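Local coordinates for lactate racemase apoprotein (Thermoanaerobacterium thermosaccharolyticum, PDB 2YJG), which catalyses the interconversion of D- and L-lactate, using a nickel pincer cofactor that is absent from this apoprotein, at residues Asn3-Ile6 / Ser11-Ala14; Leu13-Pro18 / Glu397-Ala402; Ala277-Thr282 / Ile401-Val406; Val372-Asp377 / Glu382-Met387. All blocks are in the same frame, centred on the assembly; numbering follows the deposited sequence.

Contact 1 of 4, residues Asn3-Ile6 / Ser11-Ala14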
loop_
_atom_site.group_PDB
_atom_site.type_symbol
_atom_site.label_atom_id
_atom_site.label_comp_id
_atom_site.label_asym_id
_atom_site.label_seq_id
_atom_site.Cartn_x
_atom_site.Cartn_y
_atom_site.Cartn_z
ATOM N N ASN A 3 -2.773 37.744 -29.195
ATOM C CA ASN A 3 -1.992 37.432 -28.004
ATOM C C ASN A 3 -2.176 35.942 -27.754
ATOM O O ASN A 3 -3.253 35.484 -27.376
ATOM C CB ASN A 3 -2.402 38.280 -26.796
ATOM C CG ASN A 3 -2.161 39.764 -27.011
ATOM O OD1 ASN A 3 -1.073 40.204 -27.418
ATOM N ND2 ASN A 3 -3.187 40.552 -26.731
ATOM N N ILE A 4 -1.153 35.170 -28.079
ATOM C CA ILE A 4 -1.271 33.712 -28.026
ATOM C C ILE A 4 -0.639 33.202 -26.710
ATOM O O ILE A 4 0.373 33.717 -26.299
ATOM C CB ILE A 4 -0.627 33.035 -29.318
ATOM C CG1 ILE A 4 0.871 33.248 -29.362
ATOM C CG2 ILE A 4 -1.235 33.611 -30.628
ATOM C CD1 ILE A 4 1.644 32.362 -30.351
ATOM N N GLU A 5 -1.320 32.304 -26.003
ATOM C CA GLU A 5 -0.788 31.686 -24.811
ATOM C C GLU A 5 -0.351 30.259 -25.183
ATOM O O GLU A 5 -1.148 29.479 -25.707
ATOM C CB GLU A 5 -1.785 31.624 -23.682
ATOM C CG GLU A 5 -2.090 32.953 -22.986
ATOM C CD GLU A 5 -2.729 32.756 -21.596
ATOM O OE1 GLU A 5 -3.164 31.621 -21.268
ATOM O OE2 GLU A 5 -2.774 33.743 -20.825
ATOM N N ILE A 6 0.925 29.986 -24.932
ATOM C CA ILE A 6 1.624 28.711 -25.282
ATOM C C ILE A 6 2.110 28.044 -23.982
ATOM O O ILE A 6 2.902 28.637 -23.246
ATOM C CB ILE A 6 2.817 29.058 -26.175
ATOM C CG1 ILE A 6 2.298 29.778 -27.446
ATOM C CG2 ILE A 6 3.691 27.882 -26.550
ATOM C CD1 ILE A 6 1.548 28.932 -28.388
ATOM N N SER A 11 3.992 27.199 -16.466
ATOM C CA SER A 11 3.412 28.465 -16.826
ATOM C C SER A 11 2.888 28.411 -18.252
ATOM O O SER A 11 2.744 27.327 -18.880
ATOM C CB SER A 11 4.505 29.501 -16.772
ATOM O OG SER A 11 4.635 30.010 -15.474
ATOM N N LYS A 12 2.644 29.593 -18.789
ATOM C CA LYS A 12 2.454 29.726 -20.203
ATOM C C LYS A 12 3.384 30.814 -20.664
ATOM O O LYS A 12 3.755 31.708 -19.866
ATOM C CB LYS A 12 0.990 30.038 -20.539
ATOM C CG LYS A 12 -0.012 29.106 -19.864
ATOM C CD LYS A 12 -1.097 28.557 -20.829
ATOM C CE LYS A 12 -1.535 27.103 -20.498
ATOM N NZ LYS A 12 -2.626 27.007 -19.469
ATOM N N LEU A 13 3.788 30.749 -21.912
ATOM C CA LEU A 13 4.424 31.897 -22.525
ATOM C C LEU A 13 3.363 32.726 -23.218
ATOM O O LEU A 13 2.467 32.165 -23.841
ATOM C CB LEU A 13 5.526 31.489 -23.491
ATOM C CG LEU A 13 6.485 30.440 -22.919
ATOM C CD1 LEU A 13 7.448 30.003 -23.962
ATOM C CD2 LEU A 13 7.207 30.973 -21.670
ATOM N N ALA A 14 3.491 34.057 -23.078
ATOM C CA ALA A 14 2.668 35.060 -23.768
ATOM C C ALA A 14 3.462 35.650 -24.898
ATOM O O ALA A 14 4.637 36.108 -24.761
ATOM C CB ALA A 14 2.182 36.172 -22.797
#
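Glu-5 and Lys-12 each turn CG to the side of the backbone N, opposite the carbonyl carbon, with chi1 of -73° and -50°. Beyond that point Glu-5 runs straight out, while Lys-12 bends at each later torsion. The two side chains cross at about a right angle. Glu-5 OE1 rests beside the aliphatic part of Lys-12, 3.7 Å from its CD. The charged ends themselves do not meet, since Glu-5 OE1 is 5.0 Å from Lys-12 NZ. Any attraction between them is probably modest on this exposed side.

The firm grip is in the backbone. Ile-6 and Leu-13 are an antiparallel hydrogen-bonded pair. Ile-6 N donates to Leu-13 O at 2.9 Å, and Leu-13 N donates to Ile-6 O at 2.7 Å. Each of these oxygens also meets a CA-H. Glu-5 CA lies 3.4 Å from Leu-13 O, and Lys-12 CA lies 3.3 Å from Ile-6 O. Glu-5 and Ala-14 form the next, non-hydrogen-bonded pair. Their side chains share one face of the sheet, and those of Ile-6 and Leu-13 share the other.

Segments 3-6 and 11-14 run antiparallel, with 150° between their directions, in a two-stranded beta hairpin. Its pairing continues with a backbone hydrogen bond between Ile-4 and Phe-15. On the apolar face, Ile-6 and Leu-13 both touch Ala-316 of strand 311-316, so the hairpin lies against the six-stranded parallel sheet.

Contact 2 of 4, residues Leu13-Pro18 / Glu397-Ala402; sequences LAFDLP and EALKIA
Leu-17 and Leu-399 make the tighter half of this small contact. Leu-17 lies just past the end of strand 11-16. Leu-17 CD1 and Leu-399 CD2 are 3.7 Å apart, and the two side chains cross at about a right angle. Both leucines are buried. Each has CG opposite its own backbone N, with chi1 of -179° for Leu-17 and -166° for Leu-399. In Leu-17 this brings the methyl end nearer to the helix than the direction of its CB would suggest. Both side chains also touch Ile-412 of strand 412-415, so the pair packs beside a strand of the parallel sheet.

The looser half is at Phe-15. The same methyl, Leu-399 CD2, lies 4.1 Å from Phe-15 CZ. It sits at the edge of the ring, near the ring plane, and not over a face. Phe-15 is partly exposed, and its neighbours Ala-14 and Asp-16 are exposed. Asp-16 turns to Asn-3 of the hairpin instead of to the helix. On the helix, Lys-400 likewise stands on the solvent side.

One methyl of Leu-399 thus serves both partners. The two segments bury only 92 Å² between them, and their nearest CA atoms, those of Leu-17 and Leu-399, remain 9.7 Å apart. The contact is purely apolar. It therefore depends on exclusion of water and close fit, with no directional bond to fix how the end of the hairpin and the helix are turned against each other.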
loop_
_atom_site.group_PDB
_atom_site.type_symbol
_atom_site.label_atom_id
_atom_site.label_comp_id
_atom_site.label_asym_id
_atom_site.label_seq_id
_atom_site.Cartn_x
_atom_site.Cartn_y
_atom_site.Cartn_z
ATOM N N LEU A 13 3.788 30.749 -21.912
ATOM C CA LEU A 13 4.424 31.897 -22.525
ATOM C C LEU A 13 3.363 32.726 -23.218
ATOM O O LEU A 13 2.467 32.165 -23.841
ATOM C CB LEU A 13 5.526 31.489 -23.491
ATOM C CG LEU A 13 6.485 30.440 -22.919
ATOM C CD1 LEU A 13 7.448 30.003 -23.962
ATOM C CD2 LEU A 13 7.207 30.973 -21.670
ATOM N N ALA A 14 3.491 34.057 -23.078
ATOM C CA ALA A 14 2.668 35.060 -23.768
ATOM C C ALA A 14 3.462 35.650 -24.898
ATOM O O ALA A 14 4.637 36.108 -24.761
ATOM C CB ALA A 14 2.182 36.172 -22.797
ATOM N N PHE A 15 2.842 35.576 -26.066
ATOM C CA PHE A 15 3.485 36.016 -27.257
ATOM C C PHE A 15 2.493 36.818 -28.052
ATOM O O PHE A 15 1.432 36.307 -28.373
ATOM C CB PHE A 15 3.904 34.805 -28.059
ATOM C CG PHE A 15 4.801 35.122 -29.197
ATOM C CD1 PHE A 15 5.865 36.019 -29.037
ATOM C CD2 PHE A 15 4.617 34.507 -30.429
ATOM C CE1 PHE A 15 6.716 36.316 -30.087
ATOM C CE2 PHE A 15 5.473 34.783 -31.480
ATOM C CZ PHE A 15 6.527 35.689 -31.307
ATOM N N ASP A 16 2.865 38.043 -28.390
ATOM C CA ASP A 16 2.063 38.857 -29.303
ATOM C C ASP A 16 2.515 38.618 -30.709
ATOM O O ASP A 16 3.620 39.012 -31.049
ATOM C CB ASP A 16 2.268 40.313 -28.966
ATOM C CG ASP A 16 1.220 41.189 -29.555
ATOM O OD1 ASP A 16 0.515 40.721 -30.466
ATOM O OD2 ASP A 16 1.126 42.359 -29.102
ATOM N N LEU A 17 1.690 37.968 -31.531
ATOM C CA LEU A 17 2.055 37.686 -32.923
ATOM C C LEU A 17 1.057 38.401 -33.850
ATOM O O LEU A 17 -0.146 38.121 -33.764
ATOM C CB LEU A 17 1.977 36.178 -33.213
ATOM C CG LEU A 17 2.351 35.729 -34.605
ATOM C CD1 LEU A 17 3.766 36.180 -35.079
ATOM C CD2 LEU A 17 2.173 34.174 -34.586
ATOM N N PRO A 18 1.543 39.278 -34.722
ATOM C CA PRO A 18 0.599 40.048 -35.515
ATOM C C PRO A 18 -0.310 39.204 -36.400
ATOM O O PRO A 18 0.170 38.300 -37.134
ATOM C CB PRO A 18 1.485 40.933 -36.379
ATOM C CG PRO A 18 2.924 40.641 -35.995
ATOM C CD PRO A 18 2.894 39.866 -34.752
ATOM N N GLU A 397 12.884 35.542 -30.315
ATOM C CA GLU A 397 14.121 35.144 -30.923
ATOM C C GLU A 397 13.921 33.961 -31.861
ATOM O O GLU A 397 14.510 33.919 -32.900
ATOM C CB GLU A 397 15.132 34.758 -29.869
ATOM C CG GLU A 397 16.460 34.413 -30.461
ATOM C CD GLU A 397 17.539 34.089 -29.421
ATOM O OE1 GLU A 397 17.298 33.280 -28.508
ATOM O OE2 GLU A 397 18.657 34.639 -29.539
ATOM N N ALA A 398 13.068 33.011 -31.479
ATOM C CA ALA A 398 12.846 31.844 -32.303
ATOM C C ALA A 398 12.297 32.301 -33.658
ATOM O O ALA A 398 12.768 31.865 -34.739
ATOM C CB ALA A 398 11.927 30.842 -31.593
ATOM N N LEU A 399 11.342 33.221 -33.611
ATOM C CA LEU A 399 10.738 33.744 -34.859
ATOM C C LEU A 399 11.740 34.488 -35.728
ATOM O O LEU A 399 11.725 34.328 -36.952
ATOM C CB LEU A 399 9.522 34.619 -34.557
ATOM C CG LEU A 399 8.629 34.946 -35.753
ATOM C CD1 LEU A 399 8.192 33.642 -36.494
ATOM C CD2 LEU A 399 7.389 35.724 -35.270
ATOM N N LYS A 400 12.608 35.291 -35.109
ATOM C CA LYS A 400 13.680 35.987 -35.876
ATOM C C LYS A 400 14.606 34.969 -36.577
ATOM O O LYS A 400 15.007 35.157 -37.752
ATOM C CB LYS A 400 14.490 36.944 -34.990
ATOM C CG LYS A 400 16.007 37.090 -35.333
ATOM C CD LYS A 400 16.932 36.018 -34.638
ATOM C CE LYS A 400 18.349 36.555 -34.253
ATOM N NZ LYS A 400 19.445 36.410 -35.307
ATOM N N ILE A 401 14.923 33.869 -35.881
ATOM C CA ILE A 401 15.817 32.856 -36.482
ATOM C C ILE A 401 15.069 32.235 -37.677
ATOM O O ILE A 401 15.606 32.180 -38.768
ATOM C CB ILE A 401 16.303 31.774 -35.464
ATOM C CG1 ILE A 401 17.212 32.356 -34.348
ATOM C CG2 ILE A 401 17.081 30.687 -36.145
ATOM C CD1 ILE A 401 18.651 32.820 -34.859
ATOM N N ALA A 402 13.793 31.868 -37.480
ATOM C CA ALA A 402 12.999 31.200 -38.513
ATOM C C ALA A 402 12.943 32.102 -39.710
ATOM O O ALA A 402 13.194 31.664 -40.809
ATOM C CB ALA A 402 11.626 30.896 -38.037
#

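Contact 3 of 4, residues Ala277-Thr282 / Ile401-Val406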
loop_
_atom_site.group_PDB
_atom_site.type_symbol
_atom_site.label_atom_id
_atom_site.label_comp_id
_atom_site.label_asym_id
_atom_site.label_seq_id
_atom_site.Cartn_x
_atom_site.Cartn_y
_atom_site.Cartn_z
ATOM N N ALA A 277 2.287 25.635 -43.819
ATOM C CA ALA A 277 2.900 26.942 -43.753
ATOM C C ALA A 277 4.395 26.793 -43.688
ATOM O O ALA A 277 4.949 25.724 -43.368
ATOM C CB ALA A 277 2.426 27.702 -42.527
ATOM N N ASP A 278 5.067 27.885 -43.988
ATOM C CA ASP A 278 6.507 27.910 -43.925
ATOM C C ASP A 278 7.083 27.837 -42.534
ATOM O O ASP A 278 8.240 27.390 -42.395
ATOM C CB ASP A 278 7.028 29.178 -44.559
ATOM C CG ASP A 278 7.209 29.021 -45.991
ATOM O OD1 ASP A 278 8.211 28.367 -46.374
ATOM O OD2 ASP A 278 6.362 29.556 -46.737
ATOM N N ILE A 279 6.310 28.338 -41.555
ATOM C CA ILE A 279 6.668 28.352 -40.111
ATOM C C ILE A 279 5.478 27.837 -39.295
ATOM O O ILE A 279 4.324 28.200 -39.543
ATOM C CB ILE A 279 7.094 29.758 -39.613
ATOM C CG1 ILE A 279 8.278 30.300 -40.401
ATOM C CG2 ILE A 279 7.510 29.757 -38.165
ATOM C CD1 ILE A 279 8.595 31.849 -40.058
ATOM N N VAL A 280 5.770 26.969 -38.336
ATOM C CA VAL A 280 4.806 26.540 -37.378
ATOM C C VAL A 280 5.356 26.883 -35.995
ATOM O O VAL A 280 6.558 26.678 -35.744
ATOM C CB VAL A 280 4.619 25.016 -37.455
ATOM C CG1 VAL A 280 3.664 24.586 -36.434
ATOM C CG2 VAL A 280 4.215 24.528 -38.880
ATOM N N ILE A 281 4.501 27.377 -35.095
ATOM C CA ILE A 281 4.796 27.539 -33.666
ATOM C C ILE A 281 3.934 26.612 -32.879
ATOM O O ILE A 281 2.703 26.593 -33.040
ATOM C CB ILE A 281 4.532 28.971 -33.139
ATOM C CG1 ILE A 281 5.488 29.927 -33.837
ATOM C CG2 ILE A 281 4.608 28.971 -31.613
ATOM C CD1 ILE A 281 5.273 31.440 -33.477
ATOM N N THR A 282 4.561 25.769 -32.071
ATOM C CA THR A 282 3.784 24.857 -31.224
ATOM C C THR A 282 4.481 24.627 -29.852
ATOM O O THR A 282 5.450 25.336 -29.514
ATOM C CB THR A 282 3.512 23.548 -31.969
ATOM O OG1 THR A 282 2.489 22.807 -31.308
ATOM C CG2 THR A 282 4.836 22.714 -32.137
ATOM N N ILE A 401 14.923 33.869 -35.881
ATOM C CA ILE A 401 15.817 32.856 -36.482
ATOM C C ILE A 401 15.069 32.235 -37.677
ATOM O O ILE A 401 15.606 32.180 -38.768
ATOM C CB ILE A 401 16.303 31.774 -35.464
ATOM C CG1 ILE A 401 17.212 32.356 -34.348
ATOM C CG2 ILE A 401 17.081 30.687 -36.145
ATOM C CD1 ILE A 401 18.651 32.820 -34.859
ATOM N N ALA A 402 13.793 31.868 -37.480
ATOM C CA ALA A 402 12.999 31.200 -38.513
ATOM C C ALA A 402 12.943 32.102 -39.710
ATOM O O ALA A 402 13.194 31.664 -40.809
ATOM C CB ALA A 402 11.626 30.896 -38.037
ATOM N N GLU A 403 12.590 33.360 -39.476
ATOM C CA GLU A 403 12.525 34.353 -40.580
ATOM C C GLU A 403 13.806 34.461 -41.401
ATOM O O GLU A 403 13.751 34.599 -42.623
ATOM C CB GLU A 403 12.083 35.704 -40.032
ATOM C CG GLU A 403 10.605 35.665 -39.589
ATOM C CD GLU A 403 10.130 36.902 -38.829
ATOM O OE1 GLU A 403 10.907 37.847 -38.626
ATOM O OE2 GLU A 403 8.946 36.917 -38.424
ATOM N N SER A 404 14.957 34.386 -40.743
ATOM C CA SER A 404 16.249 34.346 -41.446
ATOM C C SER A 404 16.377 33.140 -42.400
ATOM O O SER A 404 17.010 33.224 -43.433
ATOM C CB SER A 404 17.380 34.271 -40.432
ATOM O OG SER A 404 17.598 32.916 -40.054
ATOM N N ILE A 405 15.770 32.031 -42.015
ATOM C CA ILE A 405 15.823 30.759 -42.734
ATOM C C ILE A 405 14.857 30.746 -43.898
ATOM O O ILE A 405 15.216 30.318 -44.990
ATOM C CB ILE A 405 15.441 29.586 -41.774
ATOM C CG1 ILE A 405 16.541 29.365 -40.738
ATOM C CG2 ILE A 405 15.158 28.280 -42.563
ATOM C CD1 ILE A 405 16.168 28.353 -39.659
ATOM N N VAL A 406 13.633 31.229 -43.666
ATOM C CA VAL A 406 12.606 31.331 -44.719
ATOM C C VAL A 406 12.504 32.817 -45.140
ATOM O O VAL A 406 13.415 33.324 -45.767
ATOM C CB VAL A 406 11.237 30.755 -44.252
ATOM C CG1 VAL A 406 10.187 31.001 -45.287
ATOM C CG2 VAL A 406 11.338 29.262 -44.001
#
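Ile-279 and Ala-402 supply the apolar part. Ile-279 has CG1 beside its backbone N (chi1 -58°) and an extended end (chi2 171°), which sends CD1 out toward the helix. CD1 reaches Ala-402 CB at 3.8 Å. Ile-279 CD1 also comes loosely to Glu-403, 4.3 Å from its CG and as far from its backbone N. The carboxylate of Glu-403 has its own partner, a salt bridge to Arg-21.

Asp-278 and Val-406 pack a polar group against methyls. Asp-278 OD1 is 3.5 Å from Val-406 CG1, and Asp-278 CB is 3.7 Å from the same methyl. This is van der Waals packing. The other oxygen, OD2, is held in a salt bridge by Lys-308.

Backbone bonds finish the helix here. Ala-402 O accepts from both Ile-405 N and Val-406 N, each at 2.9 Å, and Val-406 is the first residue to leave helical angles.

The helix belongs to a beta-alpha-beta crossover. Helix 395-405 links strand 390-392, outermost in this chain's sheet, to strand 412-415, passing over the three strands between them. Strand 279-283 is one of these, as expected for a parallel alpha/beta fold with helices packed on its sheet.

Contact 4 of 4, residues Val372-Asp377 / Glu382-Met387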
loop_
_atom_site.group_PDB
_atom_site.type_symbol
_atom_site.label_atom_id
_atom_site.label_comp_id
_atom_site.label_asym_id
_atom_site.label_seq_id
_atom_site.Cartn_x
_atom_site.Cartn_y
_atom_site.Cartn_z
ATOM N N VAL A 372 14.186 22.610 -36.880
ATOM C CA VAL A 372 13.467 22.737 -35.636
ATOM C C VAL A 372 14.231 23.697 -34.751
ATOM O O VAL A 372 15.509 23.651 -34.657
ATOM C CB VAL A 372 13.258 21.385 -34.966
ATOM C CG1 VAL A 372 12.593 21.540 -33.573
ATOM C CG2 VAL A 372 12.422 20.475 -35.884
ATOM N N ILE A 373 13.469 24.620 -34.189
ATOM C CA ILE A 373 13.982 25.577 -33.214
ATOM C C ILE A 373 13.324 25.277 -31.899
ATOM O O ILE A 373 12.090 25.210 -31.815
ATOM C CB ILE A 373 13.704 27.080 -33.600
ATOM C CG1 ILE A 373 14.464 27.438 -34.857
ATOM C CG2 ILE A 373 14.102 28.040 -32.435
ATOM C CD1 ILE A 373 13.915 28.568 -35.612
ATOM N N MET A 374 14.116 25.064 -30.856
ATOM C CA MET A 374 13.512 24.801 -29.563
ATOM C C MET A 374 13.686 26.014 -28.601
ATOM O O MET A 374 14.788 26.471 -28.336
ATOM C CB MET A 374 14.062 23.528 -28.912
ATOM C CG MET A 374 13.821 22.227 -29.645
ATOM S SD MET A 374 14.250 20.789 -28.641
ATOM C CE MET A 374 12.882 20.705 -27.590
ATOM N N VAL A 375 12.574 26.512 -28.098
ATOM C CA VAL A 375 12.527 27.415 -26.944
ATOM C C VAL A 375 12.449 26.539 -25.722
ATOM O O VAL A 375 11.463 25.852 -25.482
ATOM C CB VAL A 375 11.280 28.412 -27.033
ATOM C CG1 VAL A 375 11.085 29.277 -25.759
ATOM C CG2 VAL A 375 11.387 29.309 -28.321
ATOM N N THR A 376 13.508 26.615 -24.901
ATOM C CA THR A 376 13.751 25.673 -23.861
ATOM C C THR A 376 14.679 26.297 -22.822
ATOM O O THR A 376 15.290 27.282 -23.095
ATOM C CB THR A 376 14.359 24.395 -24.466
ATOM O OG1 THR A 376 14.269 23.374 -23.508
ATOM C CG2 THR A 376 15.801 24.581 -24.902
ATOM N N ASP A 377 14.708 25.698 -21.643
ATOM C CA ASP A 377 15.582 26.064 -20.531
ATOM C C ASP A 377 16.996 26.112 -21.008
ATOM O O ASP A 377 17.394 25.229 -21.764
ATOM C CB ASP A 377 15.416 24.998 -19.444
ATOM C CG ASP A 377 16.011 25.385 -18.125
ATOM O OD1 ASP A 377 17.285 25.458 -18.020
ATOM O OD2 ASP A 377 15.190 25.549 -17.176
ATOM N N GLU A 382 22.958 23.219 -25.216
ATOM C CA GLU A 382 24.009 22.412 -25.858
ATOM C C GLU A 382 23.433 21.119 -26.378
ATOM O O GLU A 382 23.770 20.677 -27.475
ATOM C CB GLU A 382 25.157 22.185 -24.881
ATOM C CG GLU A 382 25.861 23.487 -24.532
ATOM C CD GLU A 382 26.414 24.294 -25.755
ATOM O OE1 GLU A 382 26.952 23.717 -26.757
ATOM O OE2 GLU A 382 26.325 25.544 -25.688
ATOM N N TYR A 383 22.477 20.548 -25.648
ATOM C CA TYR A 383 21.829 19.324 -26.137
ATOM C C TYR A 383 21.120 19.592 -27.468
ATOM O O TYR A 383 21.170 18.807 -28.438
ATOM C CB TYR A 383 20.783 18.790 -25.166
ATOM C CG TYR A 383 21.269 18.327 -23.811
ATOM C CD1 TYR A 383 22.484 17.691 -23.653
ATOM C CD2 TYR A 383 20.461 18.496 -22.699
ATOM C CE1 TYR A 383 22.884 17.240 -22.414
ATOM C CE2 TYR A 383 20.840 18.055 -21.458
ATOM C CZ TYR A 383 22.071 17.438 -21.316
ATOM O OH TYR A 383 22.441 17.002 -20.069
ATOM N N VAL A 384 20.381 20.687 -27.495
ATOM C CA VAL A 384 19.593 21.018 -28.662
ATOM C C VAL A 384 20.521 21.181 -29.885
ATOM O O VAL A 384 20.223 20.656 -30.993
ATOM C CB VAL A 384 18.778 22.327 -28.423
ATOM C CG1 VAL A 384 18.164 22.804 -29.748
ATOM C CG2 VAL A 384 17.728 22.121 -27.333
ATOM N N LYS A 385 21.656 21.876 -29.690
ATOM C CA LYS A 385 22.667 22.031 -30.759
ATOM C C LYS A 385 23.271 20.690 -31.215
ATOM O O LYS A 385 23.471 20.424 -32.418
ATOM C CB LYS A 385 23.799 22.954 -30.287
ATOM C CG LYS A 385 23.470 24.401 -30.215
ATOM C CD LYS A 385 24.684 25.224 -29.766
ATOM C CE LYS A 385 24.341 26.477 -29.013
ATOM N NZ LYS A 385 25.401 26.799 -27.973
ATOM N N ASP A 386 23.518 19.833 -30.245
ATOM C CA ASP A 386 24.082 18.521 -30.476
ATOM C C ASP A 386 23.095 17.636 -31.251
ATOM O O ASP A 386 23.491 16.688 -31.898
ATOM C CB ASP A 386 24.408 17.835 -29.145
ATOM C CG ASP A 386 25.691 18.353 -28.481
ATOM O OD1 ASP A 386 26.382 19.180 -29.053
ATOM O OD2 ASP A 386 25.968 17.885 -27.371
ATOM N N MET A 387 21.801 17.948 -31.172
ATOM C CA MET A 387 20.751 17.205 -31.858
ATOM C C MET A 387 20.274 17.888 -33.149
ATOM O O MET A 387 19.164 17.681 -33.612
ATOM C CB MET A 387 19.595 16.902 -30.891
ATOM C CG MET A 387 20.063 16.058 -29.721
ATOM S SD MET A 387 18.805 15.617 -28.513
ATOM C CE MET A 387 18.046 14.249 -29.368
#
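Val-384 is the residue of 382-387 that meets Met-374 and Thr-376, and the residues before and after it face other ways. Glu-382 comes first. Its OE2 forms a salt bridge with Lys-385 NZ at 2.8 Å, one turn further along the helix. The nitrogen approaches from above the carboxylate plane, 41° out of it. Tyr-383 follows, with its side chain directed away from the strand.

Val-384 then points at the strand. Its CG2 sits opposite the carbonyl carbon and does all the close touching. It lies 3.9 Å from Met-374 SD, where the two side chains meet at a slant. Met-374 is extended at chi2 (-170°), which carries SD out toward the helix. Val-384 CG2 also meets Thr-376 CG2 at 4.0 Å, tip to tip. Thr-376 OG1 is turned to polar partners, among them Ala-317 O and Asn-380 ND2. Met-374 is on strand 371-375, and Thr-376 lies just past its end. That strand and helix 381-386 are the first two elements of a beta-alpha-beta unit, completed by strand 390-392. Val-384 accordingly also touches Pro-391 on the third element.

Lys-385 is exposed, on the side of the helix turned from the strand. Asp-386 turns its OD2 to Lys-333 in a salt bridge. Met-387 leaves the helical angles. Its N makes two weak bonds, to Tyr-383 O at 2.9 Å and to Val-384 O at 3.1 Å.

How the contacts relate
Contacts 1 and 2 share strand 11-16, and the Ile-4 N to Phe-15 O hydrogen bond, 2.8 Å, runs between them. Contacts 2 and 3 share helix 395-405, with centres 10 Å apart. Leu-399 CD1 joins them, 4.0 Å from Ile-279 CD1. Contact 4 nests inside the loops closed by contacts 2 and 3. Ile-373 CD1 ties it to both, 3.8 Å from Ile-401 CG2. Helix 395-405 packs on the Ile-373 and Val-375 side chains, while Met-374 points to helix 381-386. Contacts 1 to 3 lie away from the cofactor, substrate and metal sites. Contact 4 is nearer: the Met-374 side chain is about 9 Å from that of Gln-295, a probable substrate-binding residue.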